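PDB 7ANV: ancestral D-type dye decolorizing peroxidase from Geotrichum candidum, which binds haem and probably uses hydrogen peroxide to oxidise dyes and other bulky substrates, as dye-decolorizing peroxidases do. Local coordinates for residues A32-R35 and K36-Q40; E160-I164 and F165-G169. All coordinates share one frame; numbering follows the deposited sequence.

Contact 1: residues A32-R35 and K36-Q40; sequences AAFR and KHLKQ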
ATOM      1  N   ALA A  32      -0.355  22.909  23.319  1.00 28.76           N
ATOM      2  CA  ALA A  32      -1.045  22.723  24.614  1.00 28.18           C
ATOM      3  C   ALA A  32      -2.522  22.448  24.365  1.00 27.60           C
ATOM      4  O   ALA A  32      -3.061  21.460  24.920  1.00 27.53           O
ATOM      5  CB  ALA A  32      -0.840  23.911  25.497  1.00 30.65           C
ATOM      6  N   ALA A  33      -3.146  23.207  23.470  1.00 26.68           N
ATOM      7  CA  ALA A  33      -4.584  23.015  23.198  1.00 26.56           C
ATOM      8  C   ALA A  33      -4.780  21.677  22.505  1.00 24.65           C
ATOM      9  O   ALA A  33      -5.740  20.966  22.824  1.00 25.43           O
ATOM     10  CB  ALA A  33      -5.128  24.146  22.372  1.00 26.93           C
ATOM     11  N   PHE A  34      -3.886  21.328  21.583  1.00 24.80           N
ATOM     12  CA  PHE A  34      -3.981  20.061  20.823  1.00 23.97           C
ATOM     13  C   PHE A  34      -3.987  18.861  21.784  1.00 23.89           C
ATOM     14  O   PHE A  34      -4.782  17.929  21.636  1.00 23.33           O
ATOM     15  CB  PHE A  34      -2.857  19.920  19.801  1.00 23.84           C
ATOM     16  CG  PHE A  34      -2.925  18.590  19.090  1.00 23.26           C
ATOM     17  CD1 PHE A  34      -3.754  18.411  17.989  1.00 22.97           C
ATOM     18  CD2 PHE A  34      -2.204  17.496  19.546  1.00 23.29           C
ATOM     19  CE1 PHE A  34      -3.840  17.181  17.347  1.00 22.99           C
ATOM     20  CE2 PHE A  34      -2.341  16.258  18.943  1.00 23.57           C
ATOM     21  CZ  PHE A  34      -3.119  16.103  17.814  1.00 22.69           C
ATOM     22  N   ARG A  35      -3.130  18.894  22.793  1.00 24.94           N
ATOM     23  CA  ARG A  35      -3.010  17.765  23.737  1.00 26.47           C
ATOM     24  C   ARG A  35      -4.306  17.666  24.550  1.00 25.94           C
ATOM     25  O   ARG A  35      -4.721  16.532  24.843  1.00 25.22           O
ATOM     26  CB  ARG A  35      -1.735  17.872  24.572  1.00 28.03           C
ATOM     27  CG  ARG A  35      -0.450  17.816  23.759  1.00 30.12           C
ATOM     28  CD  ARG A  35       0.797  17.799  24.635  1.00 33.05           C
ATOM     29  NE  ARG A  35       0.913  16.522  25.336  1.00 37.00           N
ATOM     30  CZ  ARG A  35       1.442  16.332  26.557  1.00 41.94           C
ATOM     31  NH1 ARG A  35       1.941  17.340  27.268  1.00 42.36           N
ATOM     32  NH2 ARG A  35       1.458  15.112  27.075  1.00 42.88           N
ATOM     33  N   LYS A  36      -4.961  18.780  24.876  1.00 27.57           N
ATOM     34  CA  LYS A  36      -6.255  18.770  25.621  1.00 28.29           C
ATOM     35  C   LYS A  36      -7.340  18.227  24.712  1.00 26.24           C
ATOM     36  O   LYS A  36      -8.117  17.355  25.166  1.00 25.95           O
ATOM     37  CB  LYS A  36      -6.669  20.183  26.050  1.00 32.13           C
ATOM     38  CG  LYS A  36      -5.796  20.759  27.141  1.00 38.22           C
ATOM     39  CD  LYS A  36      -5.744  19.861  28.363  1.00 43.21           C
ATOM     40  CE  LYS A  36      -5.252  20.582  29.598  1.00 46.64           C
ATOM     41  NZ  LYS A  36      -4.562  19.651  30.518  1.00 49.36           N
ATOM     42  N   HIS A  37      -7.394  18.728  23.471  1.00 24.89           N
ATOM     43  CA  HIS A  37      -8.382  18.304  22.448  1.00 23.54           C
ATOM     44  C   HIS A  37      -8.287  16.805  22.187  1.00 23.84           C
ATOM     45  O   HIS A  37      -9.329  16.136  22.074  1.00 23.21           O
ATOM     46  CB  HIS A  37      -8.190  19.098  21.158  1.00 23.11           C
ATOM     47  CG  HIS A  37      -8.539  20.540  21.315  1.00 23.12           C
ATOM     48  ND1 HIS A  37      -8.203  21.493  20.365  1.00 22.62           N
ATOM     49  CD2 HIS A  37      -9.210  21.190  22.300  1.00 23.22           C
ATOM     50  CE1 HIS A  37      -8.667  22.660  20.778  1.00 23.67           C
ATOM     51  NE2 HIS A  37      -9.284  22.508  21.950  1.00 23.16           N
ATOM     52  N   LEU A  38      -7.064  16.290  22.109  1.00 24.04           N
ATOM     53  CA  LEU A  38      -6.820  14.862  21.807  1.00 23.69           C
ATOM     54  C   LEU A  38      -7.488  13.968  22.848  1.00 23.32           C
ATOM     55  O   LEU A  38      -7.972  12.891  22.475  1.00 22.31           O
ATOM     56  CB  LEU A  38      -5.318  14.614  21.744  1.00 24.40           C
ATOM     57  CG  LEU A  38      -4.925  13.222  21.278  1.00 25.42           C
ATOM     58  CD1 LEU A  38      -5.376  12.970  19.851  1.00 25.18           C
ATOM     59  CD2 LEU A  38      -3.425  13.029  21.393  1.00 26.44           C
ATOM     60  N   LYS A  39      -7.622  14.419  24.091  1.00 25.10           N
ATOM     61  CA  LYS A  39      -8.310  13.642  25.155  1.00 25.74           C
ATOM     62  C   LYS A  39      -9.758  13.333  24.726  1.00 24.78           C
ATOM     63  O   LYS A  39     -10.258  12.233  25.010  1.00 24.33           O
ATOM     64  CB  LYS A  39      -8.255  14.393  26.479  1.00 29.42           C
ATOM     65  CG  LYS A  39      -8.485  13.502  27.681  1.00 33.78           C
ATOM     66  CD  LYS A  39      -8.351  14.162  29.054  1.00 37.34           C
ATOM     67  CE  LYS A  39      -8.117  13.093  30.111  1.00 41.05           C
ATOM     68  NZ  LYS A  39      -8.236  13.598  31.504  1.00 45.54           N
ATOM     69  N   GLN A  40     -10.401  14.280  24.044  0.50 23.82           N
ATOM     70  CA  GLN A  40     -11.796  14.160  23.569  0.50 24.41           C
ATOM     71  C   GLN A  40     -11.851  13.340  22.276  0.50 22.70           C
ATOM     72  O   GLN A  40     -12.902  12.740  22.028  0.50 23.14           O
ATOM     73  CB  GLN A  40     -12.401  15.552  23.407  0.50 25.33           C
ATOM     74  CG  GLN A  40     -12.217  16.408  24.652  0.50 27.29           C
ATOM     75  CD  GLN A  40     -12.895  15.766  25.830  0.50 29.98           C
ATOM     76  OE1 GLN A  40     -14.011  15.261  25.707  0.50 32.79           O
ATOM     77  NE2 GLN A  40     -12.218  15.751  26.972  0.50 31.45           N
TER
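Ala33 O is met twice by His37, once by the backbone amide and once by the flat of the imidazole. His37 N donates to Ala33 O at 2.9 Å, nearly straight, with an N-H...O angle of 169°. The ring of the same residue lies against this oxygen: His37 CG is 3.2 Å from Ala33 O, which sits over one face, off-centre toward the rim. The first torsion explains the pose, because with CG beside the backbone N and anti to the carbonyl carbon (chi1 -68°) the imidazole folds back over the preceding turn. Ala33 CB completes this patch, 4.2 Å from His37 CE1. ND1 is hydrogen-bonded to Ser173 OG, outside the helix. With the imidazole cut back to an alanine here, Ser173 OG would probably lose this partner and Ala33 O the ring lying over it. One residue further on, Leu38 N donates to Phe34 O at 2.8 Å, and the two side chains meet as well: Phe34 CE2 is 4.2 Å from Leu38 CD2, a methyl placed obliquely to the ring. Lys36 N donates to Ala32 O at 3.3 Å, while Lys36 NZ forms a salt bridge with the C-terminal carboxylate of Ala488. Arg35 likewise turns to the chain terminus, giving NE and NH2 to the carbonyls of Phe486 and Thr485. The successive i to i+4 bonds are those of an alpha-helix, and with Phe34 and Leu38 buried while Lys36 and Lys39 are exposed it is amphipathic: helix 31-41 of the ferredoxin-like N-terminal half of the DyP fold.

Contact 2: residues E160-I164 and F165-G169; sequences EIEAI and FGVGG
Glu162 and Val167 face each other across a Schellman motif that ends helix 151-164, with Gly166 as its C-prime residue. The Glu162 chain crosses Val167 at a slant: its CB is 3.9 Å from Val167 CB, CG comes near the valine's CB and CG1, and CD and OE1 pass CG1. Val167 N donates to Glu162 O at 2.9 Å, the 6→1 bond of the motif, while Gly166 N gives Ala163 O a weak bond of 3.1 Å. Gly166 makes the reversal with a positive phi of 72°, and a type II turn carries the chain on to Gly169. Phe165, the first residue to leave helical angles, still gives its N to Ile161 O at 3.2 Å. Its ring is held from two directions: Ile161 CG2 lies at the edge, in plane, 4.0 Å from Phe165 CD2, and Ile164 CG2 sits over one face, off toward the rim. With chi1 of -63° in Ile161 and -73° in Ile164, CG2 is the branch turned away from the amide N in both, and both methyls come near Phe165 CE2. One water bridges the two residues Glu162 and Val167, donating to Glu162 OE1 at 2.7 Å and to Val167 O at 3.0 Å.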
ATOM      1  N   GLU A 160     -17.548  16.352  13.526  1.00 21.09           N
ATOM      2  CA  GLU A 160     -17.381  16.098  14.979  1.00 21.48           C
ATOM      3  C   GLU A 160     -15.896  16.253  15.349  1.00 20.89           C
ATOM      4  O   GLU A 160     -15.574  16.932  16.363  1.00 20.83           O
ATOM      5  CB  GLU A 160     -17.945  14.711  15.309  1.00 22.22           C
ATOM      6  CG  GLU A 160     -17.749  14.328  16.745  1.00 23.24           C
ATOM      7  CD  GLU A 160     -18.247  12.927  17.059  1.00 24.79           C
ATOM      8  OE1 GLU A 160     -18.477  12.156  16.114  1.00 25.51           O
ATOM      9  OE2 GLU A 160     -18.346  12.618  18.254  1.00 26.88           O
ATOM     10  N   ILE A 161     -15.009  15.657  14.560  1.00 20.45           N
ATOM     11  CA  ILE A 161     -13.536  15.710  14.803  1.00 19.98           C
ATOM     12  C   ILE A 161     -13.053  17.151  14.643  1.00 19.91           C
ATOM     13  O   ILE A 161     -12.300  17.602  15.503  1.00 20.24           O
ATOM     14  CB  ILE A 161     -12.765  14.742  13.883  1.00 20.18           C
ATOM     15  CG1 ILE A 161     -13.157  13.294  14.170  1.00 20.27           C
ATOM     16  CG2 ILE A 161     -11.270  14.966  14.009  1.00 20.48           C
ATOM     17  CD1 ILE A 161     -12.786  12.348  13.052  1.00 20.62           C
ATOM     18  N   GLU A 162     -13.512  17.857  13.609  1.00 19.61           N
ATOM     19  CA  GLU A 162     -13.172  19.291  13.493  1.00 21.09           C
ATOM     20  C   GLU A 162     -13.595  20.041  14.774  1.00 20.93           C
ATOM     21  O   GLU A 162     -12.796  20.867  15.287  1.00 22.06           O
ATOM     22  CB  GLU A 162     -13.847  19.873  12.266  1.00 22.57           C
ATOM     23  CG  GLU A 162     -13.161  19.501  10.992  1.00 23.20           C
ATOM     24  CD  GLU A 162     -13.672  20.207   9.744  1.00 25.82           C
ATOM     25  OE1 GLU A 162     -14.335  21.268   9.849  1.00 27.56           O
ATOM     26  OE2 GLU A 162     -13.301  19.748   8.655  1.00 28.53           O
ATOM     27  N   ALA A 163     -14.789  19.791  15.305  1.00 21.21           N
ATOM     28  CA  ALA A 163     -15.282  20.483  16.520  1.00 21.66           C
ATOM     29  C   ALA A 163     -14.325  20.205  17.682  1.00 21.52           C
ATOM     30  O   ALA A 163     -14.028  21.127  18.494  1.00 20.79           O
ATOM     31  CB  ALA A 163     -16.689  20.040  16.871  1.00 21.96           C
ATOM     32  N   ILE A 164     -13.939  18.951  17.826  1.00 21.31           N
ATOM     33  CA  ILE A 164     -13.045  18.536  18.946  1.00 21.30           C
ATOM     34  C   ILE A 164     -11.767  19.367  18.876  1.00 20.39           C
ATOM     35  O   ILE A 164     -11.307  19.787  19.927  1.00 21.72           O
ATOM     36  CB  ILE A 164     -12.822  17.031  18.931  1.00 20.86           C
ATOM     37  CG1 ILE A 164     -14.085  16.306  19.391  1.00 21.95           C
ATOM     38  CG2 ILE A 164     -11.601  16.602  19.740  1.00 21.60           C
ATOM     39  CD1 ILE A 164     -14.060  14.837  19.024  1.00 22.36           C
ATOM     40  N   PHE A 165     -11.188  19.599  17.693  1.00 20.52           N
ATOM     41  CA  PHE A 165      -9.926  20.371  17.541  1.00 20.65           C
ATOM     42  C   PHE A 165     -10.178  21.869  17.308  1.00 21.30           C
ATOM     43  O   PHE A 165      -9.226  22.618  17.049  1.00 21.88           O
ATOM     44  CB  PHE A 165      -9.063  19.740  16.444  1.00 20.61           C
ATOM     45  CG  PHE A 165      -8.521  18.404  16.892  1.00 20.35           C
ATOM     46  CD1 PHE A 165      -7.517  18.340  17.838  1.00 20.66           C
ATOM     47  CD2 PHE A 165      -9.082  17.212  16.458  1.00 20.45           C
ATOM     48  CE1 PHE A 165      -7.022  17.119  18.285  1.00 21.18           C
ATOM     49  CE2 PHE A 165      -8.605  15.995  16.934  1.00 20.94           C
ATOM     50  CZ  PHE A 165      -7.581  15.946  17.847  1.00 20.98           C
ATOM     51  N   GLY A 166     -11.421  22.316  17.402  1.00 21.37           N
ATOM     52  CA  GLY A 166     -11.753  23.747  17.324  1.00 21.83           C
ATOM     53  C   GLY A 166     -11.610  24.328  15.926  1.00 22.43           C
ATOM     54  O   GLY A 166     -11.603  25.581  15.806  1.00 23.46           O
ATOM     55  N   VAL A 167     -11.573  23.487  14.890  1.00 21.64           N
ATOM     56  CA  VAL A 167     -11.391  23.934  13.483  1.00 22.32           C
ATOM     57  C   VAL A 167     -12.581  24.811  13.098  1.00 23.35           C
ATOM     58  O   VAL A 167     -13.717  24.365  13.283  1.00 24.79           O
ATOM     59  CB  VAL A 167     -11.220  22.757  12.514  1.00 21.71           C
ATOM     60  CG1 VAL A 167     -11.211  23.203  11.057  1.00 22.24           C
ATOM     61  CG2 VAL A 167      -9.963  21.977  12.866  1.00 21.86           C
ATOM     62  N   GLY A 168     -12.320  25.983  12.535  1.00 24.65           N
ATOM     63  CA  GLY A 168     -13.370  26.932  12.118  1.00 24.94           C
ATOM     64  C   GLY A 168     -13.784  27.897  13.217  1.00 25.28           C
ATOM     65  O   GLY A 168     -14.774  28.631  13.015  1.00 25.63           O
ATOM     66  N   GLY A 169     -13.138  27.845  14.376  1.00 24.77           N
ATOM     67  CA  GLY A 169     -13.456  28.660  15.547  1.00 26.30           C
ATOM     68  C   GLY A 169     -12.179  29.143  16.222  1.00 27.28           C
ATOM     69  O   GLY A 169     -11.069  28.779  15.841  1.00 26.64           O
TER
HETATM   70  O   HOH W   1     -15.627  22.940  11.539  1.00 30.76           O

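Contact 1 comes first along the chain, within helix 31-41 that follows strand 20-28; contact 2 comes later, at the end of helix 151-164 and in the loop leading to strand 174-183. Their centres are about 11 Å apart and they touch directly. The rings of Phe34 and Phe165 meet with planes at about 20°, and His37 packs on both Ile164 O and the Phe165 ring. Both helices belong to the same alpha+beta half of the molecule, whose antiparallel sheet is formed by strands 78-84, 142-148, 20-28 and 174-183. Where the two contacts touch, these two helices pack against each other at the periphery, each contact centred about 30 Å from the centre of the chain.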